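LipS lipolytic enzyme (PDB 4FBL) probably hydrolyses the ester bonds of lipids, as a thermostable, metagenome-derived lipase built on the alpha/beta-hydrolase fold. Local coordinates at residues Gly53-His58 against Ala82-Thr87; Pro64-Phe69 against Val187-Tyr192; Leu222-Arg227 against Glu272-Phe277. All blocks are in the same frame, centred on the assembly; numbering follows the deposited sequence.

Interaction 1. Residues Gly53-His58 against Ala82-Thr87; sequences GVLVSH and ATPRLT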
ATOM      1  N   GLY C  53      23.413 -10.621  16.537  1.00 20.40           N
ATOM      2  CA  GLY C  53      23.246 -10.897  15.078  1.00 20.60           C
ATOM      3  C   GLY C  53      22.626  -9.732  14.275  1.00 20.26           C
ATOM      4  O   GLY C  53      21.945  -8.886  14.852  1.00 20.08           O
ATOM      5  N   VAL C  54      22.893  -9.686  12.978  1.00 20.37           N
ATOM      6  CA  VAL C  54      22.421  -8.577  12.110  1.00 20.15           C
ATOM      7  C   VAL C  54      21.715  -9.210  10.914  1.00 19.82           C
ATOM      8  O   VAL C  54      22.334 -10.055  10.210  1.00 20.12           O
ATOM      9  CB  VAL C  54      23.572  -7.670  11.557  1.00 19.79           C
ATOM     10  CG1 VAL C  54      23.014  -6.377  10.879  1.00 16.20           C
ATOM     11  CG2 VAL C  54      24.572  -7.293  12.686  1.00 20.93           C
ATOM     12  N   LEU C  55      20.483  -8.740  10.640  1.00 17.95           N
ATOM     13  CA  LEU C  55      19.722  -9.183   9.487  1.00 15.67           C
ATOM     14  C   LEU C  55      19.923  -8.072   8.474  1.00 16.68           C
ATOM     15  O   LEU C  55      19.714  -6.907   8.811  1.00 14.51           O
ATOM     16  CB  LEU C  55      18.239  -9.289   9.914  1.00 16.57           C
ATOM     17  CG  LEU C  55      17.382 -10.254   9.059  1.00 17.01           C
ATOM     18  CD1 LEU C  55      15.989 -10.410   9.714  1.00 13.67           C
ATOM     19  CD2 LEU C  55      17.159  -9.740   7.631  1.00 14.28           C
ATOM     20  N   VAL C  56      20.375  -8.420   7.255  1.00 16.30           N
ATOM     21  CA  VAL C  56      20.678  -7.446   6.222  1.00 14.72           C
ATOM     22  C   VAL C  56      19.829  -7.662   5.002  1.00 16.67           C
ATOM     23  O   VAL C  56      19.932  -8.716   4.391  1.00 16.17           O
ATOM     24  CB  VAL C  56      22.184  -7.511   5.783  1.00 15.15           C
ATOM     25  CG1 VAL C  56      22.473  -6.344   4.833  1.00 13.62           C
ATOM     26  CG2 VAL C  56      23.098  -7.476   7.039  1.00 14.67           C
ATOM     27  N   SER C  57      18.998  -6.671   4.622  1.00 16.68           N
ATOM     28  CA  SER C  57      18.031  -6.943   3.549  1.00 15.90           C
ATOM     29  C   SER C  57      18.297  -6.097   2.293  1.00 15.68           C
ATOM     30  O   SER C  57      18.350  -4.867   2.390  1.00 17.77           O
ATOM     31  CB  SER C  57      16.595  -6.591   4.041  1.00 15.63           C
ATOM     32  OG  SER C  57      15.717  -6.892   2.945  1.00 19.41           O
ATOM     33  N   HIS C  58      18.437  -6.693   1.127  1.00 17.48           N
ATOM     34  CA  HIS C  58      18.511  -5.890  -0.115  1.00 18.15           C
ATOM     35  C   HIS C  58      17.071  -5.406  -0.579  1.00 18.28           C
ATOM     36  O   HIS C  58      16.072  -5.646   0.113  1.00 17.79           O
ATOM     37  CB  HIS C  58      19.216  -6.709  -1.245  1.00 17.20           C
ATOM     38  CG  HIS C  58      18.419  -7.893  -1.746  1.00 15.91           C
ATOM     39  ND1 HIS C  58      17.362  -7.748  -2.607  1.00 13.34           N
ATOM     40  CD2 HIS C  58      18.495  -9.226  -1.482  1.00 16.23           C
ATOM     41  CE1 HIS C  58      16.835  -8.946  -2.877  1.00 14.77           C
ATOM     42  NE2 HIS C  58      17.485  -9.853  -2.178  1.00 19.67           N
ATOM     43  N   ALA C  82      22.818 -12.589   8.715  1.00 19.39           N
ATOM     44  CA  ALA C  82      21.916 -13.196   7.677  1.00 18.57           C
ATOM     45  C   ALA C  82      21.619 -12.107   6.652  1.00 18.81           C
ATOM     46  O   ALA C  82      20.976 -11.081   7.008  1.00 16.85           O
ATOM     47  CB  ALA C  82      20.589 -13.712   8.295  1.00 20.12           C
ATOM     48  N   THR C  83      22.031 -12.350   5.383  1.00 18.15           N
ATOM     49  CA  THR C  83      21.787 -11.465   4.286  1.00 18.14           C
ATOM     50  C   THR C  83      21.011 -12.312   3.280  1.00 18.81           C
ATOM     51  O   THR C  83      21.611 -12.916   2.416  1.00 20.17           O
ATOM     52  CB  THR C  83      23.084 -10.985   3.623  1.00 19.74           C
ATOM     53  OG1 THR C  83      23.882 -10.470   4.676  1.00 22.30           O
ATOM     54  CG2 THR C  83      22.792  -9.819   2.619  1.00 16.89           C
ATOM     55  N   PRO C  84      19.674 -12.366   3.386  1.00 17.71           N
ATOM     56  CA  PRO C  84      18.902 -13.293   2.525  1.00 17.87           C
ATOM     57  C   PRO C  84      18.763 -12.843   1.088  1.00 17.38           C
ATOM     58  O   PRO C  84      18.777 -11.645   0.812  1.00 18.37           O
ATOM     59  CB  PRO C  84      17.468 -13.274   3.155  1.00 18.88           C
ATOM     60  CG  PRO C  84      17.421 -11.944   3.933  1.00 20.39           C
ATOM     61  CD  PRO C  84      18.858 -11.738   4.434  1.00 16.88           C
ATOM     62  N   ARG C  85      18.466 -13.811   0.223  1.00 18.44           N
ATOM     63  CA  ARG C  85      18.161 -13.538  -1.169  1.00 19.71           C
ATOM     64  C   ARG C  85      16.604 -13.526  -1.190  1.00 20.10           C
ATOM     65  O   ARG C  85      15.969 -14.560  -0.964  1.00 17.90           O
ATOM     66  CB  ARG C  85      18.699 -14.651  -2.100  1.00 19.79           C
ATOM     67  CG  ARG C  85      18.477 -14.294  -3.591  1.00 21.96           C
ATOM     68  CD  ARG C  85      19.052 -15.450  -4.527  1.00 20.18           C
ATOM     69  NE  ARG C  85      18.515 -16.750  -4.121  1.00 25.57           N
ATOM     70  CZ  ARG C  85      17.316 -17.213  -4.441  1.00 26.41           C
ATOM     71  NH1 ARG C  85      16.416 -16.478  -5.113  1.00 27.54           N
ATOM     72  NH2 ARG C  85      17.022 -18.419  -4.059  1.00 27.45           N
ATOM     73  N   LEU C  86      15.995 -12.368  -1.468  1.00 18.38           N
ATOM     74  CA  LEU C  86      14.485 -12.390  -1.468  1.00 18.74           C
ATOM     75  C   LEU C  86      13.919 -13.299  -2.559  1.00 19.39           C
ATOM     76  O   LEU C  86      14.544 -13.496  -3.599  1.00 20.19           O
ATOM     77  CB  LEU C  86      13.910 -11.001  -1.606  1.00 17.48           C
ATOM     78  CG  LEU C  86      14.363 -10.101  -0.467  1.00 20.18           C
ATOM     79  CD1 LEU C  86      13.859  -8.615  -0.639  1.00 19.77           C
ATOM     80  CD2 LEU C  86      14.023 -10.698   0.952  1.00 18.51           C
ATOM     81  N   THR C  87      12.748 -13.881  -2.312  1.00 19.92           N
ATOM     82  CA  THR C  87      12.043 -14.693  -3.291  1.00 19.88           C
ATOM     83  C   THR C  87      11.968 -14.011  -4.669  1.00 20.19           C
ATOM     84  O   THR C  87      11.629 -12.818  -4.770  1.00 19.41           O
ATOM     85  CB  THR C  87      10.587 -14.954  -2.769  1.00 21.66           C
ATOM     86  OG1 THR C  87      10.691 -15.481  -1.417  1.00 20.63           O
ATOM     87  CG2 THR C  87       9.774 -15.960  -3.749  1.00 17.13           C
TER
HETATM   88  O   HOH W   1      19.530  -9.201   1.542  1.00 20.69           O
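A buried water is gripped by three main-chain groups of V56, P84 and H58: it donates to V56 O and, with its oxygen 2.7 Å from P84 O, to P84 as well, and it accepts from H58 N. The water fills in where the paired strands of a parallel beta-alpha-beta crossover separate. In this part of the alpha/beta-hydrolase core, strand 52-57 runs into helix 68-76 and returns as strand 80-83 beside it. A CA-H...O contact adds to the hold on the V56 carbonyl, T83 CA lying 3.3 Å from V56 O. V54 O accepts from A82 N, and V56 N donates to A82 O at 2.7 Å, two nearly straight bonds that fix the register. V56 and T83, both beta-branched and so well suited to extended chain, lie side by side and point the same way, V56 CB 3.6 Å from T83 OG1. L55, on the face that A82 shares, packs its CD2 4.1 Å from P84 CD; helix 101-118 covers L55 beyond.

H58 CG sits between the backbone N and the carbonyl carbon (chi1 68°), which brings the imidazole back against L86. NE2 accepts the almost linear bond from L86 N at 3.0 Å, the donor 23° out of the ring plane, while L86 CD1 makes an off-centre CH-pi contact 4.2 Å from the ring centroid.

Interaction 2. Residues Pro64-Phe69 against Val187-Tyr192; sequences PQSMRF and VKELAY. With SPD (spermidine), chain I.
Q65 meets L190 first, with Q65 CB 3.9 Å from L190 CB. The aliphatic start of a glutamine suits this partly exposed place, since it can lie against a leucine. The modelled amide is doubtful, and so is the very close approach of its stem to L190. A firmer link is the hydroxyl of S63, which is hydrogen-bonded to both Q65 N and L190 O and so ties the two segments together just outside the first.

S66 follows, small enough to let the acid of E189 come close: S66 CB is 3.7 Å from E189 OE2. The contact is packing, for S66 OG is bonded to S63 O. E189 reaches this place on an extended chain, CG anti to the backbone N (chi1 178°), and its OE1 is held by the backbone N of S180. The carboxylate belongs to the pocket that holds spermidine, and its negative charge would probably suit a polyamine. Some carbons of the ligand lie too close to the acid, so its exact placement is doubtful.

At M67 the chain tightens into a turn, M67 N donating to P64 O at 2.8 Å, and by R68 and F69 it has entered helix 68-76. The loop between strands 174-176 and 194-196 lies against this turn at Q65 and S66, and the turn itself sits between strand 52-57, which it follows, and helix 68-76, into which it leads.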
ATOM      1  N   PRO C  64      21.519  -9.723  -2.931  1.00 16.40           N
ATOM      2  CA  PRO C  64      22.515  -9.487  -1.834  1.00 18.59           C
ATOM      3  C   PRO C  64      23.806  -8.810  -2.267  1.00 20.27           C
ATOM      4  O   PRO C  64      24.516  -8.206  -1.432  1.00 21.09           O
ATOM      5  CB  PRO C  64      22.885 -10.874  -1.404  1.00 17.06           C
ATOM      6  CG  PRO C  64      21.556 -11.706  -1.656  1.00 17.42           C
ATOM      7  CD  PRO C  64      21.125 -11.135  -3.015  1.00 14.13           C
ATOM      8  N   GLN C  65      24.131  -8.851  -3.567  1.00 22.31           N
ATOM      9  CA  GLN C  65      25.378  -8.226  -3.950  1.00 22.43           C
ATOM     10  C   GLN C  65      25.408  -6.770  -3.584  1.00 21.93           C
ATOM     11  O   GLN C  65      26.489  -6.203  -3.318  1.00 20.76           O
ATOM     12  CB  GLN C  65      25.702  -8.423  -5.447  1.00 26.09           C
ATOM     13  CG  GLN C  65      25.294  -7.281  -6.299  1.00 30.92           C
ATOM     14  CD  GLN C  65      26.332  -6.258  -6.469  1.00 31.05           C
ATOM     15  OE1 GLN C  65      27.517  -6.511  -6.336  1.00 37.68           O
ATOM     16  NE2 GLN C  65      25.905  -5.092  -6.789  1.00 28.63           N
ATOM     17  N   SER C  66      24.252  -6.086  -3.557  1.00 19.59           N
ATOM     18  CA  SER C  66      24.375  -4.653  -3.291  1.00 17.52           C
ATOM     19  C   SER C  66      24.667  -4.414  -1.804  1.00 18.61           C
ATOM     20  O   SER C  66      25.059  -3.263  -1.443  1.00 20.23           O
ATOM     21  CB  SER C  66      23.157  -3.826  -3.685  1.00 18.49           C
ATOM     22  OG  SER C  66      22.006  -4.359  -3.100  1.00 17.69           O
ATOM     23  N   MET C  67      24.447  -5.451  -0.976  1.00 19.16           N
ATOM     24  CA  MET C  67      24.603  -5.355   0.487  1.00 20.43           C
ATOM     25  C   MET C  67      25.913  -6.095   0.944  1.00 23.08           C
ATOM     26  O   MET C  67      26.216  -6.136   2.149  1.00 20.43           O
ATOM     27  CB  MET C  67      23.420  -6.017   1.208  1.00 20.44           C
ATOM     28  CG  MET C  67      21.993  -5.621   0.705  1.00 17.21           C
ATOM     29  SD  MET C  67      21.825  -3.839   0.811  1.00 21.54           S
ATOM     30  CE  MET C  67      21.786  -3.309   2.489  1.00 17.07           C
ATOM     31  N   ARG C  68      26.650  -6.719   0.008  1.00 25.25           N
ATOM     32  CA  ARG C  68      27.786  -7.595   0.353  1.00 25.14           C
ATOM     33  C   ARG C  68      28.932  -6.895   1.141  1.00 25.54           C
ATOM     34  O   ARG C  68      29.369  -7.389   2.191  1.00 25.92           O
ATOM     35  CB  ARG C  68      28.308  -8.287  -0.922  1.00 26.46           C
ATOM     36  CG  ARG C  68      29.062  -9.612  -0.615  1.00 33.14           C
ATOM     37  CD  ARG C  68      29.291 -10.522  -1.872  1.00 37.82           C
ATOM     38  NE  ARG C  68      28.243 -11.568  -1.896  1.00 45.33           N
ATOM     39  CZ  ARG C  68      28.046 -12.466  -0.911  1.00 51.18           C
ATOM     40  NH1 ARG C  68      28.833 -12.451   0.177  1.00 54.07           N
ATOM     41  NH2 ARG C  68      27.094 -13.401  -0.995  1.00 50.50           N
ATOM     42  N   PHE C  69      29.355  -5.731   0.697  1.00 26.41           N
ATOM     43  CA  PHE C  69      30.332  -4.894   1.421  1.00 28.41           C
ATOM     44  C   PHE C  69      29.938  -4.671   2.905  1.00 30.44           C
ATOM     45  O   PHE C  69      30.811  -4.724   3.820  1.00 29.43           O
ATOM     46  CB  PHE C  69      30.624  -3.568   0.716  1.00 26.44           C
ATOM     47  CG  PHE C  69      31.590  -2.648   1.476  1.00 32.40           C
ATOM     48  CD1 PHE C  69      33.001  -2.766   1.325  1.00 34.55           C
ATOM     49  CD2 PHE C  69      31.111  -1.666   2.343  1.00 31.51           C
ATOM     50  CE1 PHE C  69      33.912  -1.913   2.081  1.00 32.13           C
ATOM     51  CE2 PHE C  69      31.981  -0.842   3.096  1.00 34.10           C
ATOM     52  CZ  PHE C  69      33.417  -0.950   2.934  1.00 33.44           C
ATOM     53  N   VAL C 187      30.851   2.361 -10.972  1.00 37.45           N
ATOM     54  CA  VAL C 187      30.423   1.280 -10.047  1.00 36.71           C
ATOM     55  C   VAL C 187      29.162   0.537 -10.541  1.00 36.42           C
ATOM     56  O   VAL C 187      28.122   1.166 -10.893  1.00 35.63           O
ATOM     57  CB  VAL C 187      30.203   1.786  -8.612  1.00 36.60           C
ATOM     58  CG1 VAL C 187      29.753   0.650  -7.702  1.00 33.91           C
ATOM     59  CG2 VAL C 187      31.451   2.415  -8.083  1.00 37.77           C
ATOM     60  N   LYS C 188      29.248  -0.787 -10.568  1.00 36.22           N
ATOM     61  CA  LYS C 188      28.100  -1.544 -11.046  1.00 36.99           C
ATOM     62  C   LYS C 188      27.308  -2.298  -9.971  1.00 34.50           C
ATOM     63  O   LYS C 188      27.871  -2.820  -9.028  1.00 32.33           O
ATOM     64  CB  LYS C 188      28.484  -2.406 -12.234  1.00 38.47           C
ATOM     65  CG  LYS C 188      28.633  -1.537 -13.556  1.00 45.45           C
ATOM     66  CD  LYS C 188      27.689  -1.932 -14.748  1.00 50.73           C
ATOM     67  CE  LYS C 188      26.152  -1.995 -14.357  1.00 54.27           C
ATOM     68  NZ  LYS C 188      25.660  -3.448 -14.347  1.00 53.64           N
ATOM     69  N   GLU C 189      25.986  -2.340 -10.120  1.00 34.17           N
ATOM     70  CA  GLU C 189      25.135  -3.100  -9.187  1.00 32.49           C
ATOM     71  C   GLU C 189      24.618  -4.323  -9.860  1.00 31.59           C
ATOM     72  O   GLU C 189      24.240  -4.263 -10.986  1.00 34.45           O
ATOM     73  CB  GLU C 189      23.936  -2.262  -8.753  1.00 34.05           C
ATOM     74  CG  GLU C 189      22.995  -3.043  -7.815  1.00 31.14           C
ATOM     75  CD  GLU C 189      21.665  -2.301  -7.434  1.00 34.41           C
ATOM     76  OE1 GLU C 189      21.320  -1.176  -7.949  1.00 32.11           O
ATOM     77  OE2 GLU C 189      20.972  -2.887  -6.575  1.00 36.89           O
ATOM     78  N   LEU C 190      24.556  -5.431  -9.182  1.00 29.63           N
ATOM     79  CA  LEU C 190      23.898  -6.578  -9.702  1.00 29.28           C
ATOM     80  C   LEU C 190      22.366  -6.523  -9.364  1.00 29.78           C
ATOM     81  O   LEU C 190      21.946  -6.970  -8.292  1.00 30.62           O
ATOM     82  CB  LEU C 190      24.550  -7.827  -9.102  1.00 28.69           C
ATOM     83  CG  LEU C 190      24.032  -9.139  -9.618  1.00 31.43           C
ATOM     84  CD1 LEU C 190      24.085  -9.102 -11.133  1.00 35.89           C
ATOM     85  CD2 LEU C 190      24.802 -10.285  -9.086  1.00 33.91           C
ATOM     86  N   ALA C 191      21.564  -6.050 -10.328  1.00 29.12           N
ATOM     87  CA  ALA C 191      20.105  -5.939 -10.211  1.00 28.10           C
ATOM     88  C   ALA C 191      19.526  -6.323 -11.570  1.00 27.92           C
ATOM     89  O   ALA C 191      20.222  -6.310 -12.555  1.00 27.28           O
ATOM     90  CB  ALA C 191      19.784  -4.539  -9.906  1.00 25.77           C
ATOM     91  N   TYR C 192      18.247  -6.665 -11.653  1.00 27.51           N
ATOM     92  CA  TYR C 192      17.674  -7.031 -12.975  1.00 25.30           C
ATOM     93  C   TYR C 192      17.713  -5.780 -13.867  1.00 24.58           C
ATOM     94  O   TYR C 192      17.602  -4.655 -13.384  1.00 25.02           O
ATOM     95  CB  TYR C 192      16.227  -7.551 -12.843  1.00 23.11           C
ATOM     96  CG  TYR C 192      16.056  -8.868 -12.144  1.00 24.85           C
ATOM     97  CD1 TYR C 192      16.820  -9.987 -12.490  1.00 22.88           C
ATOM     98  CD2 TYR C 192      15.046  -9.031 -11.137  1.00 24.13           C
ATOM     99  CE1 TYR C 192      16.594 -11.240 -11.901  1.00 22.90           C
ATOM    100  CE2 TYR C 192      14.860 -10.259 -10.500  1.00 22.93           C
ATOM    101  CZ  TYR C 192      15.610 -11.372 -10.868  1.00 24.23           C
ATOM    102  OH  TYR C 192      15.386 -12.608 -10.217  1.00 20.61           O
TER
HETATM  103  N1  SPD I 301      19.387   3.152  -8.326  1.00 32.74           N
HETATM  104  C2  SPD I 301      19.179   1.755  -8.425  1.00 30.44           C
HETATM  105  C3  SPD I 301      18.453   1.211  -7.140  1.00 38.12           C
HETATM  106  C4  SPD I 301      18.820  -0.248  -6.930  1.00 39.07           C
HETATM  107  C5  SPD I 301      17.850  -1.209  -7.629  1.00 45.52           C
HETATM  108  N6  SPD I 301      17.705  -2.351  -6.742  1.00 49.21           N
HETATM  109  C7  SPD I 301      18.396  -2.383  -5.479  1.00 45.92           C
HETATM  110  C8  SPD I 301      17.740  -1.546  -4.365  1.00 48.65           C
HETATM  111  C9  SPD I 301      16.571  -0.639  -4.778  1.00 45.43           C
HETATM  112  N10 SPD I 301      16.796   0.694  -4.245  1.00 41.07           N

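Interaction 3. Residues Leu222-Arg227 against Glu272-Phe277; sequences LIIQSR and ERSLAF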
ATOM      1  N   LEU C 222      19.118   4.331  13.546  1.00 21.04           N
ATOM      2  CA  LEU C 222      20.004   5.121  12.747  1.00 20.52           C
ATOM      3  C   LEU C 222      19.424   5.143  11.338  1.00 19.72           C
ATOM      4  O   LEU C 222      19.499   4.147  10.590  1.00 19.18           O
ATOM      5  CB  LEU C 222      21.436   4.537  12.768  1.00 20.68           C
ATOM      6  CG  LEU C 222      22.510   5.221  11.918  1.00 21.49           C
ATOM      7  CD1 LEU C 222      22.692   6.757  12.223  1.00 22.04           C
ATOM      8  CD2 LEU C 222      23.859   4.475  12.007  1.00 15.51           C
ATOM      9  N   ILE C 223      18.833   6.287  10.982  1.00 20.21           N
ATOM     10  CA  ILE C 223      18.137   6.405   9.691  1.00 20.08           C
ATOM     11  C   ILE C 223      19.132   7.056   8.751  1.00 21.10           C
ATOM     12  O   ILE C 223      19.548   8.196   8.972  1.00 21.57           O
ATOM     13  CB  ILE C 223      16.860   7.279   9.837  1.00 21.55           C
ATOM     14  CG1 ILE C 223      15.961   6.709  10.935  1.00 22.29           C
ATOM     15  CG2 ILE C 223      16.072   7.361   8.481  1.00 16.99           C
ATOM     16  CD1 ILE C 223      15.363   7.769  11.887  1.00 22.76           C
ATOM     17  N   ILE C 224      19.498   6.324   7.706  1.00 22.05           N
ATOM     18  CA  ILE C 224      20.553   6.756   6.791  1.00 21.99           C
ATOM     19  C   ILE C 224      19.910   7.113   5.476  1.00 22.66           C
ATOM     20  O   ILE C 224      19.261   6.277   4.899  1.00 22.90           O
ATOM     21  CB  ILE C 224      21.592   5.595   6.583  1.00 21.94           C
ATOM     22  CG1 ILE C 224      22.170   5.257   7.965  1.00 21.82           C
ATOM     23  CG2 ILE C 224      22.688   6.002   5.531  1.00 17.88           C
ATOM     24  CD1 ILE C 224      23.250   4.138   7.973  1.00 23.51           C
ATOM     25  N   GLN C 225      20.094   8.342   5.027  1.00 22.70           N
ATOM     26  CA  GLN C 225      19.407   8.816   3.822  1.00 25.14           C
ATOM     27  C   GLN C 225      20.368   9.640   2.940  1.00 24.95           C
ATOM     28  O   GLN C 225      21.022  10.528   3.443  1.00 25.99           O
ATOM     29  CB  GLN C 225      18.176   9.697   4.185  1.00 24.03           C
ATOM     30  CG  GLN C 225      16.979   9.641   3.175  1.00 24.98           C
ATOM     31  CD  GLN C 225      16.077   8.343   3.242  1.00 28.94           C
ATOM     32  OE1 GLN C 225      15.530   7.954   2.218  1.00 29.32           O
ATOM     33  NE2 GLN C 225      16.014   7.636   4.404  1.00 24.66           N
ATOM     34  N   SER C 226      20.386   9.358   1.640  1.00 25.19           N
ATOM     35  CA  SER C 226      21.099  10.133   0.702  1.00 26.59           C
ATOM     36  C   SER C 226      20.377  11.472   0.460  1.00 28.76           C
ATOM     37  O   SER C 226      19.114  11.558   0.263  1.00 25.99           O
ATOM     38  CB  SER C 226      21.215   9.404  -0.615  1.00 26.84           C
ATOM     39  OG  SER C 226      22.068   8.269  -0.604  1.00 23.72           O
ATOM     40  N   ARG C 227      21.195  12.519   0.478  1.00 29.36           N
ATOM     41  CA  ARG C 227      20.695  13.872   0.383  1.00 31.74           C
ATOM     42  C   ARG C 227      20.158  14.051  -1.024  1.00 31.33           C
ATOM     43  O   ARG C 227      19.209  14.730  -1.234  1.00 32.82           O
ATOM     44  CB  ARG C 227      21.808  14.884   0.765  1.00 31.84           C
ATOM     45  CG  ARG C 227      21.444  16.250   0.617  1.00 32.88           C
ATOM     46  CD  ARG C 227      20.844  16.782   1.902  1.00 37.12           C
ATOM     47  NE  ARG C 227      21.835  16.919   2.976  1.00 32.45           N
ATOM     48  CZ  ARG C 227      21.534  17.378   4.191  1.00 30.99           C
ATOM     49  NH1 ARG C 227      20.310  17.800   4.489  1.00 29.66           N
ATOM     50  NH2 ARG C 227      22.463  17.441   5.118  1.00 34.53           N
ATOM     51  N   GLU C 272      31.058   2.001   8.999  1.00 20.79           N
ATOM     52  CA  GLU C 272      31.666   2.469  10.308  1.00 21.65           C
ATOM     53  C   GLU C 272      30.597   2.909  11.318  1.00 20.61           C
ATOM     54  O   GLU C 272      30.591   2.500  12.478  1.00 19.96           O
ATOM     55  CB  GLU C 272      32.711   3.602  10.097  1.00 20.61           C
ATOM     56  CG  GLU C 272      33.570   3.877  11.337  1.00 26.13           C
ATOM     57  CD  GLU C 272      32.828   4.642  12.506  1.00 31.21           C
ATOM     58  OE1 GLU C 272      31.928   5.502  12.231  1.00 33.04           O
ATOM     59  OE2 GLU C 272      33.163   4.370  13.717  1.00 33.49           O
ATOM     60  N   ARG C 273      29.697   3.792  10.903  1.00 21.67           N
ATOM     61  CA  ARG C 273      28.637   4.272  11.841  1.00 21.38           C
ATOM     62  C   ARG C 273      27.644   3.159  12.202  1.00 20.38           C
ATOM     63  O   ARG C 273      27.115   3.176  13.255  1.00 21.17           O
ATOM     64  CB  ARG C 273      27.890   5.488  11.250  1.00 20.89           C
ATOM     65  CG  ARG C 273      28.828   6.585  10.949  1.00 26.04           C
ATOM     66  CD  ARG C 273      29.131   7.464  12.177  1.00 30.44           C
ATOM     67  NE  ARG C 273      28.420   8.738  11.978  1.00 47.47           N
ATOM     68  CZ  ARG C 273      29.014   9.914  11.694  1.00 49.10           C
ATOM     69  NH1 ARG C 273      30.354  10.066  11.654  1.00 51.12           N
ATOM     70  NH2 ARG C 273      28.271  10.957  11.461  1.00 47.78           N
ATOM     71  N   SER C 274      27.361   2.211  11.307  1.00 20.19           N
ATOM     72  CA  SER C 274      26.448   1.110  11.623  1.00 19.05           C
ATOM     73  C   SER C 274      27.130   0.222  12.645  1.00 20.20           C
ATOM     74  O   SER C 274      26.487  -0.195  13.591  1.00 19.29           O
ATOM     75  CB  SER C 274      26.042   0.242  10.395  1.00 18.66           C
ATOM     76  OG  SER C 274      25.389   1.105   9.420  1.00 20.36           O
ATOM     77  N   LEU C 275      28.421  -0.074  12.457  1.00 20.80           N
ATOM     78  CA  LEU C 275      29.177  -0.927  13.487  1.00 19.61           C
ATOM     79  C   LEU C 275      29.198  -0.204  14.844  1.00 20.77           C
ATOM     80  O   LEU C 275      28.925  -0.806  15.909  1.00 21.18           O
ATOM     81  CB  LEU C 275      30.621  -1.133  12.999  1.00 18.73           C
ATOM     82  CG  LEU C 275      30.858  -2.197  11.929  1.00 20.05           C
ATOM     83  CD1 LEU C 275      32.298  -2.109  11.331  1.00 18.54           C
ATOM     84  CD2 LEU C 275      30.572  -3.574  12.539  1.00 20.76           C
ATOM     85  N   ALA C 276      29.449   1.107  14.808  1.00 20.49           N
ATOM     86  CA  ALA C 276      29.445   1.929  16.044  1.00 21.20           C
ATOM     87  C   ALA C 276      28.064   1.872  16.796  1.00 22.13           C
ATOM     88  O   ALA C 276      27.945   1.769  18.063  1.00 20.33           O
ATOM     89  CB  ALA C 276      29.850   3.363  15.691  1.00 21.15           C
ATOM     90  N   PHE C 277      27.021   1.950  15.994  1.00 20.84           N
ATOM     91  CA  PHE C 277      25.658   1.922  16.466  1.00 19.06           C
ATOM     92  C   PHE C 277      25.313   0.575  17.121  1.00 19.19           C
ATOM     93  O   PHE C 277      24.684   0.515  18.199  1.00 18.70           O
ATOM     94  CB  PHE C 277      24.751   2.159  15.243  1.00 19.69           C
ATOM     95  CG  PHE C 277      23.228   2.054  15.565  1.00 21.07           C
ATOM     96  CD1 PHE C 277      22.569   3.079  16.266  1.00 18.83           C
ATOM     97  CD2 PHE C 277      22.514   0.928  15.196  1.00 17.52           C
ATOM     98  CE1 PHE C 277      21.158   2.944  16.545  1.00 20.02           C
ATOM     99  CE2 PHE C 277      21.135   0.778  15.514  1.00 15.47           C
ATOM    100  CZ  PHE C 277      20.470   1.765  16.125  1.00 15.88           C
TER
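L222 CB makes a CH-pi contact over a face of the F277 ring, 4.1 Å from its centroid and only 16° off the normal, shifted toward the rim. The ring reaches the strand because F277 CG is anti to the backbone N (chi1 176°), and its CZ comes within 3.9 Å of L222 N. An alanine in place of F277 would probably open a gap over L222 and leave M149 of the adjoining strand without this aromatic cover.

Aliphatic packing adds to it. The L222 side chain points at the helix, and CD2 ends 3.7 Å from R273 O and 4.1 Å from F277 CB. A branched leucine suits this place, since CB meets the ring while one branch, CD2, meets the helix backbone. I224, further along the strand and facing the same way, offers its CD1 to S274, 4.0 Å from S274 OG.

No hydrogen bond joins the segments. The small S274 fits in the buried interface with its hydroxyl satisfied by I270 O, one turn back in the same helix.

Strand 222-226 and helix 272-277 run antiparallel (172°), their axes 10.4 Å apart at closest approach, the arrangement of strand and helix in an alpha/beta three-layer sandwich. Helix 267-279 covers one face of the central sheet and helix 235-243 receives I223 on the other, as in the alpha/beta-hydrolase fold.

Interactions 1 and 3 are buried and reach the same central sheet, their centres about 17 Å apart, but they build it differently. Interaction 1 joins neighbouring strands through backbone hydrogen bonds, a bridging water and an imidazole accepting from a main-chain N-H; interaction 3 lays a helix on the sheet mainly through apolar packing and a CH-pi contact, with no hydrogen bond. Interaction 2 is partly exposed, joins loop to turn, and brings a carboxylate to the ligand pocket. It touches interaction 1 directly: H58 CD2 lies 3.4 Å from P64 N, and V56 CG1 packs on M67 CB at 3.8 Å. Helix 68-76 also connects the two strands of interaction 1. Interaction 3 touches neither.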